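Local coordinates for protein interleukin-20 receptor subunit beta (Homo sapiens, PDB 6DF3) that pairs with IL20RA to form the receptor for the cytokines IL-19, IL-20 and IL-24, and with IL22RA1 to form a receptor for IL-20 and IL-24, at residues C[170-175]-C[180-185]; C[12-17]-C[127-132]. The protein carries 1 engineered substitution. All coordinates share one frame; numbering follows the deposited sequence.

Contact 1: residues C[170-175]-C[180-185]; sequences KAETFV and RYSAFS. Unlike the reference sequence in segment 170-175: Glu-172 (reference Gln).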
loop_
_atom_site.group_PDB
_atom_site.type_symbol
_atom_site.label_atom_id
_atom_site.label_comp_id
_atom_site.label_asym_id
_atom_site.label_seq_id
_atom_site.Cartn_x
_atom_site.Cartn_y
_atom_site.Cartn_z
ATOM N N LYS C 170 18.756 -22.132 -8.460
ATOM C CA LYS C 170 19.340 -20.817 -8.337
ATOM C C LYS C 170 18.171 -19.817 -8.111
ATOM O O LYS C 170 17.018 -20.115 -8.479
ATOM C CB LYS C 170 20.125 -20.435 -9.594
ATOM C CG LYS C 170 19.267 -20.465 -10.847
ATOM C CD LYS C 170 19.996 -20.067 -12.107
ATOM C CE LYS C 170 19.041 -20.035 -13.293
ATOM N NZ LYS C 170 19.715 -19.556 -14.530
ATOM N N ALA C 171 18.500 -18.649 -7.565
ATOM C CA ALA C 171 17.516 -17.638 -7.160
ATOM C C ALA C 171 17.968 -16.217 -7.502
ATOM O O ALA C 171 19.153 -15.872 -7.451
ATOM C CB ALA C 171 17.226 -17.743 -5.669
ATOM N N GLU C 172 16.983 -15.388 -7.776
ATOM C CA GLU C 172 17.126 -14.073 -8.353
ATOM C C GLU C 172 16.153 -13.187 -7.565
ATOM O O GLU C 172 15.204 -13.693 -6.966
ATOM C CB GLU C 172 16.608 -14.246 -9.779
ATOM C CG GLU C 172 16.922 -13.193 -10.793
ATOM C CD GLU C 172 16.054 -13.300 -12.056
ATOM O OE1 GLU C 172 16.453 -12.715 -13.090
ATOM O OE2 GLU C 172 14.977 -13.939 -12.051
ATOM N N THR C 173 16.320 -11.878 -7.657
ATOM C CA THR C 173 15.568 -10.949 -6.868
ATOM C C THR C 173 14.825 -10.055 -7.923
ATOM O O THR C 173 15.295 -9.942 -9.069
ATOM C CB THR C 173 16.629 -10.233 -6.026
ATOM O OG1 THR C 173 16.426 -10.400 -4.613
ATOM C CG2 THR C 173 16.765 -8.851 -6.455
ATOM N N PHE C 174 13.663 -9.486 -7.561
ATOM C CA PHE C 174 12.866 -8.559 -8.429
ATOM C C PHE C 174 12.265 -7.446 -7.581
ATOM O O PHE C 174 11.738 -7.738 -6.531
ATOM C CB PHE C 174 11.695 -9.238 -9.157
ATOM C CG PHE C 174 10.841 -8.276 -9.953
ATOM C CD1 PHE C 174 11.327 -7.670 -11.118
ATOM C CD2 PHE C 174 9.556 -7.942 -9.530
ATOM C CE1 PHE C 174 10.548 -6.760 -11.859
ATOM C CE2 PHE C 174 8.760 -7.039 -10.263
ATOM C CZ PHE C 174 9.248 -6.441 -11.432
ATOM N N VAL C 175 12.350 -6.203 -8.081
ATOM C CA VAL C 175 12.038 -4.964 -7.353
ATOM C C VAL C 175 11.032 -4.156 -8.215
ATOM O O VAL C 175 11.423 -3.422 -9.182
ATOM C CB VAL C 175 13.353 -4.142 -7.055
ATOM C CG1 VAL C 175 13.045 -2.788 -6.399
ATOM C CG2 VAL C 175 14.283 -4.907 -6.113
ATOM N N ARG C 180 13.425 -3.904 -12.086
ATOM C CA ARG C 180 14.728 -4.546 -12.257
ATOM C C ARG C 180 14.777 -5.834 -11.466
ATOM O O ARG C 180 14.167 -5.920 -10.413
ATOM C CB ARG C 180 15.883 -3.612 -11.861
ATOM C CG ARG C 180 16.101 -2.479 -12.866
ATOM C CD ARG C 180 17.262 -1.555 -12.441
ATOM N NE ARG C 180 18.419 -2.364 -12.041
ATOM C CZ ARG C 180 19.263 -2.150 -11.025
ATOM N NH1 ARG C 180 19.149 -1.114 -10.194
ATOM N NH2 ARG C 180 20.235 -3.025 -10.836
ATOM N N TYR C 181 15.468 -6.824 -12.059
ATOM C CA TYR C 181 15.872 -8.088 -11.426
ATOM C C TYR C 181 17.392 -8.050 -11.222
ATOM O O TYR C 181 18.111 -7.418 -12.046
ATOM C CB TYR C 181 15.583 -9.304 -12.351
ATOM C CG TYR C 181 14.140 -9.434 -12.835
ATOM C CD1 TYR C 181 13.658 -8.630 -13.903
ATOM C CD2 TYR C 181 13.251 -10.334 -12.218
ATOM C CE1 TYR C 181 12.325 -8.700 -14.333
ATOM C CE2 TYR C 181 11.908 -10.440 -12.651
ATOM C CZ TYR C 181 11.453 -9.626 -13.714
ATOM O OH TYR C 181 10.142 -9.690 -14.137
ATOM N N SER C 182 17.846 -8.722 -10.153
ATOM C CA SER C 182 19.257 -9.099 -9.967
ATOM C C SER C 182 19.731 -10.253 -10.894
ATOM O O SER C 182 18.943 -10.935 -11.550
ATOM C CB SER C 182 19.552 -9.520 -8.517
ATOM O OG SER C 182 19.190 -10.865 -8.230
ATOM N N ALA C 183 21.043 -10.461 -10.911
ATOM C CA ALA C 183 21.662 -11.657 -11.491
ATOM C C ALA C 183 21.184 -12.853 -10.678
ATOM O O ALA C 183 20.796 -12.692 -9.519
ATOM C CB ALA C 183 23.204 -11.563 -11.416
ATOM N N PHE C 184 21.243 -14.048 -11.264
ATOM C CA PHE C 184 21.011 -15.280 -10.501
ATOM C C PHE C 184 22.146 -15.523 -9.511
ATOM O O PHE C 184 23.271 -15.100 -9.739
ATOM C CB PHE C 184 20.829 -16.485 -11.431
ATOM C CG PHE C 184 19.469 -16.534 -12.056
ATOM C CD1 PHE C 184 18.395 -17.162 -11.382
ATOM C CD2 PHE C 184 19.221 -15.907 -13.274
ATOM C CE1 PHE C 184 17.120 -17.196 -11.936
ATOM C CE2 PHE C 184 17.935 -15.943 -13.833
ATOM C CZ PHE C 184 16.887 -16.598 -13.168
ATOM N N SER C 185 21.841 -16.176 -8.394
ATOM C CA SER C 185 22.875 -16.643 -7.466
ATOM C C SER C 185 23.592 -17.868 -8.072
ATOM O O SER C 185 23.157 -18.406 -9.110
ATOM C CB SER C 185 22.256 -17.058 -6.135
ATOM O OG SER C 185 21.414 -18.204 -6.330
#
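Phe-174 and Tyr-181 pair across the antiparallel hairpin of strands 167-175 and 180-189, in the C-terminal fibronectin type III domain of the extracellular region. They form a non-hydrogen-bonded pair, and Phe-174 CD1 sits over the centre of the Tyr-181 ring, 3.2 Å from Tyr-181 CE2, with the planes inclined at 38°. Farther along the same partly exposed flank, Phe-184 is sandwiched. The Lys-170 chain, extended beyond CG, runs over one face and brings Lys-170 NZ 3.9 Å from the centroid of the Phe-184 ring in a cation-pi contact. Glu-172, where the reference sequence has Gln, stacks its carboxylate on the opposite face, the planes 19° apart, with Glu-172 OE2 3.5 Å from Phe-184 CZ. Tyr-181 is the exposed residue of this flank.

Ala-171, Thr-173, Val-175 and Ser-182 are buried instead: Thr-173 packs on Leu-125 and Phe-129, while Ala-171 and Ser-185 lie on Met-109. Val-175 N bonds to Arg-180 O at 3.0 Å. Beyond this pair Ser-182 N and Ser-185 N still donate to Thr-173 O and Ala-171 O, while the hydroxyls accept the return bonds, Ser-185 OG from Ala-171 N (3.2 Å) and Ser-182 OG from Thr-173 N (3.1 Å). Ser-182 can do so because chi1 of 81° sets OG between its own N and carbonyl carbon. The same oxygen gives its proton to Ala-183 O, 2.8 Å away, and is thus gripped by two bonds.

Contact 2: residues C[12-17]-C[127-132]; sequences TNMKHL and PQFEFL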
loop_
_atom_site.group_PDB
_atom_site.type_symbol
_atom_site.label_atom_id
_atom_site.label_comp_id
_atom_site.label_asym_id
_atom_site.label_seq_id
_atom_site.Cartn_x
_atom_site.Cartn_y
_atom_site.Cartn_z
ATOM N N THR C 12 22.601 -0.002 -1.897
ATOM C CA THR C 12 22.734 -1.432 -1.940
ATOM C C THR C 12 21.374 -2.066 -1.583
ATOM O O THR C 12 20.859 -1.801 -0.470
ATOM C CB THR C 12 23.717 -1.890 -0.849
ATOM O OG1 THR C 12 24.973 -1.292 -1.111
ATOM C CG2 THR C 12 23.904 -3.349 -0.969
ATOM N N ASN C 13 20.848 -2.905 -2.484
ATOM C CA ASN C 13 19.536 -3.614 -2.286
ATOM C C ASN C 13 18.424 -2.697 -1.662
ATOM O O ASN C 13 17.882 -2.972 -0.578
ATOM C CB ASN C 13 19.773 -4.853 -1.440
ATOM C CG ASN C 13 20.455 -5.939 -2.214
ATOM O OD1 ASN C 13 20.325 -6.038 -3.442
ATOM N ND2 ASN C 13 21.227 -6.740 -1.519
ATOM N N MET C 14 18.206 -1.553 -2.298
ATOM C CA MET C 14 17.219 -0.520 -1.821
ATOM C C MET C 14 17.456 0.086 -0.480
ATOM O O MET C 14 16.591 0.773 0.020
ATOM C CB MET C 14 15.776 -1.033 -1.925
ATOM C CG MET C 14 15.407 -1.377 -3.341
ATOM S SD MET C 14 15.226 0.058 -4.516
ATOM C CE MET C 14 13.596 0.641 -4.006
ATOM N N LYS C 15 18.646 -0.082 0.098
ATOM C CA LYS C 15 19.072 0.721 1.260
ATOM C C LYS C 15 20.001 1.865 0.805
ATOM O O LYS C 15 21.086 1.596 0.242
ATOM C CB LYS C 15 19.832 -0.164 2.237
ATOM C CG LYS C 15 20.139 0.578 3.510
ATOM C CD LYS C 15 21.026 -0.246 4.436
ATOM C CE LYS C 15 21.260 0.524 5.729
ATOM N NZ LYS C 15 22.516 0.101 6.399
ATOM N N HIS C 16 19.619 3.123 1.026
ATOM C CA HIS C 16 20.423 4.239 0.540
ATOM C C HIS C 16 21.130 4.993 1.641
ATOM O O HIS C 16 20.493 5.644 2.485
ATOM C CB HIS C 16 19.592 5.200 -0.293
ATOM C CG HIS C 16 18.468 4.556 -1.007
ATOM N ND1 HIS C 16 18.655 3.558 -1.943
ATOM C CD2 HIS C 16 17.116 4.794 -0.954
ATOM C CE1 HIS C 16 17.459 3.134 -2.361
ATOM N NE2 HIS C 16 16.505 3.877 -1.783
ATOM N N LEU C 17 22.463 4.964 1.564
ATOM C CA LEU C 17 23.358 5.606 2.521
ATOM C C LEU C 17 23.999 6.858 1.930
ATOM O O LEU C 17 24.735 6.749 0.989
ATOM C CB LEU C 17 24.485 4.622 2.898
ATOM C CG LEU C 17 24.616 3.996 4.264
ATOM C CD1 LEU C 17 26.007 3.314 4.469
ATOM C CD2 LEU C 17 24.399 5.033 5.350
ATOM N N PRO C 127 10.332 -5.825 2.011
ATOM C CA PRO C 127 9.123 -5.637 1.220
ATOM C C PRO C 127 9.370 -5.183 -0.221
ATOM O O PRO C 127 8.588 -5.547 -1.124
ATOM C CB PRO C 127 8.404 -4.435 1.951
ATOM C CG PRO C 127 8.847 -4.534 3.375
ATOM C CD PRO C 127 10.320 -4.919 3.195
ATOM N N GLN C 128 10.431 -4.394 -0.449
ATOM C CA GLN C 128 10.714 -4.014 -1.776
ATOM C C GLN C 128 10.959 -5.211 -2.712
ATOM O O GLN C 128 10.832 -5.007 -3.916
ATOM C CB GLN C 128 11.886 -3.009 -1.847
ATOM C CG GLN C 128 11.612 -1.699 -1.078
ATOM C CD GLN C 128 10.710 -0.712 -1.865
ATOM O OE1 GLN C 128 10.197 -1.018 -2.995
ATOM N NE2 GLN C 128 10.519 0.477 -1.289
ATOM N N PHE C 129 11.195 -6.418 -2.206
ATOM C CA PHE C 129 11.682 -7.528 -3.043
ATOM C C PHE C 129 10.803 -8.740 -3.147
ATOM O O PHE C 129 10.434 -9.351 -2.107
ATOM C CB PHE C 129 13.022 -8.081 -2.495
ATOM C CG PHE C 129 14.182 -7.107 -2.580
ATOM C CD1 PHE C 129 14.364 -6.126 -1.577
ATOM C CD2 PHE C 129 15.125 -7.221 -3.589
ATOM C CE1 PHE C 129 15.436 -5.231 -1.623
ATOM C CE2 PHE C 129 16.213 -6.342 -3.632
ATOM C CZ PHE C 129 16.357 -5.341 -2.648
ATOM N N GLU C 130 10.641 -9.185 -4.397
ATOM C CA GLU C 130 10.124 -10.530 -4.712
ATOM C C GLU C 130 11.269 -11.427 -5.297
ATOM O O GLU C 130 12.210 -10.921 -6.002
ATOM C CB GLU C 130 8.959 -10.439 -5.710
ATOM C CG GLU C 130 7.664 -9.859 -5.143
ATOM C CD GLU C 130 6.641 -9.511 -6.240
ATOM O OE1 GLU C 130 6.087 -10.475 -6.828
ATOM O OE2 GLU C 130 6.421 -8.286 -6.537
ATOM N N PHE C 131 11.175 -12.732 -4.986
ATOM C CA PHE C 131 12.191 -13.756 -5.368
ATOM C C PHE C 131 11.635 -14.696 -6.431
ATOM O O PHE C 131 10.523 -15.246 -6.286
ATOM C CB PHE C 131 12.670 -14.607 -4.179
ATOM C CG PHE C 131 13.340 -13.817 -3.099
ATOM C CD1 PHE C 131 12.589 -13.196 -2.104
ATOM C CD2 PHE C 131 14.747 -13.652 -3.083
ATOM C CE1 PHE C 131 13.208 -12.453 -1.094
ATOM C CE2 PHE C 131 15.382 -12.921 -2.067
ATOM C CZ PHE C 131 14.613 -12.309 -1.082
ATOM N N LEU C 132 12.418 -14.821 -7.496
ATOM C CA LEU C 132 12.278 -15.838 -8.518
ATOM C C LEU C 132 13.230 -16.973 -8.230
ATOM O O LEU C 132 14.411 -16.772 -8.029
ATOM C CB LEU C 132 12.685 -15.258 -9.846
ATOM C CG LEU C 132 11.859 -15.669 -11.030
ATOM C CD1 LEU C 132 11.079 -14.428 -11.427
ATOM C CD2 LEU C 132 12.726 -16.226 -12.179
#
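Phe-129 pushes the outer end of its ring against Asn-13, with CZ 3.7 Å from Asn-13 CB and CE1 3.5 Å from Asn-13 O. That oxygen lies near the plane of the ring, at its edge. The Asn-13 amide stands almost perpendicular to the ring, the planes 87° apart, so the two flat groups do not stack. Asn-13 and Met-14 are the central residues of a type I' beta turn from Thr-12 to Lys-15, closed by Lys-15 N to Thr-12 O at 2.9 Å; the turn joins strands 8-12 and 15-19 of the N-terminal fibronectin type III domain. Met-14 points toward the loop that leads into strand 130-137 of the second domain, while Asn-13 meets the ring with its CB and backbone O, making this a junction between domains.

Met-14 fills the neighbouring position: its CG is 4.1 Å from Phe-129 CZ, and the chain, bent at chi2 and chi3, carries CE to 3.8 Å from Gln-128 CD. The Met-14 and Gln-128 side chains cross at about a right angle. Polar ties come from around the contact: Asn-13 ND2 bonds to Thr-105 OG1, and Met-14 N to Thr-102 OG1. Phe-129 is backed by Thr-173 and Val-175. With 192 Å² buried and no hydrogen bond between them, the segments meet by van der Waals contact; these turn bonds go to Thr-102 and Thr-105 instead of to 127-132.

From the N terminus, the chain makes the turn of 12-17, runs through the rest of the first fibronectin domain and enters the second, where contact 2 closes a loop of 109 residues by bringing 127-132 against that turn. Contact 1 follows in series, closing a hairpin with four residues between 170-175 and 180-185; the two loops neither nest nor cross. The 127-132 side of contact 2 shares a sheet with contact 1, since strand 130-137 neighbours strand 167-175: Glu-172 N and Leu-132 O are 2.9 Å apart, a probable hydrogen bond. Arg-180 NH1 bonds to the backbone O of Thr-102, the residue that also holds the turn. The domain junction is thereby tied to the hairpin.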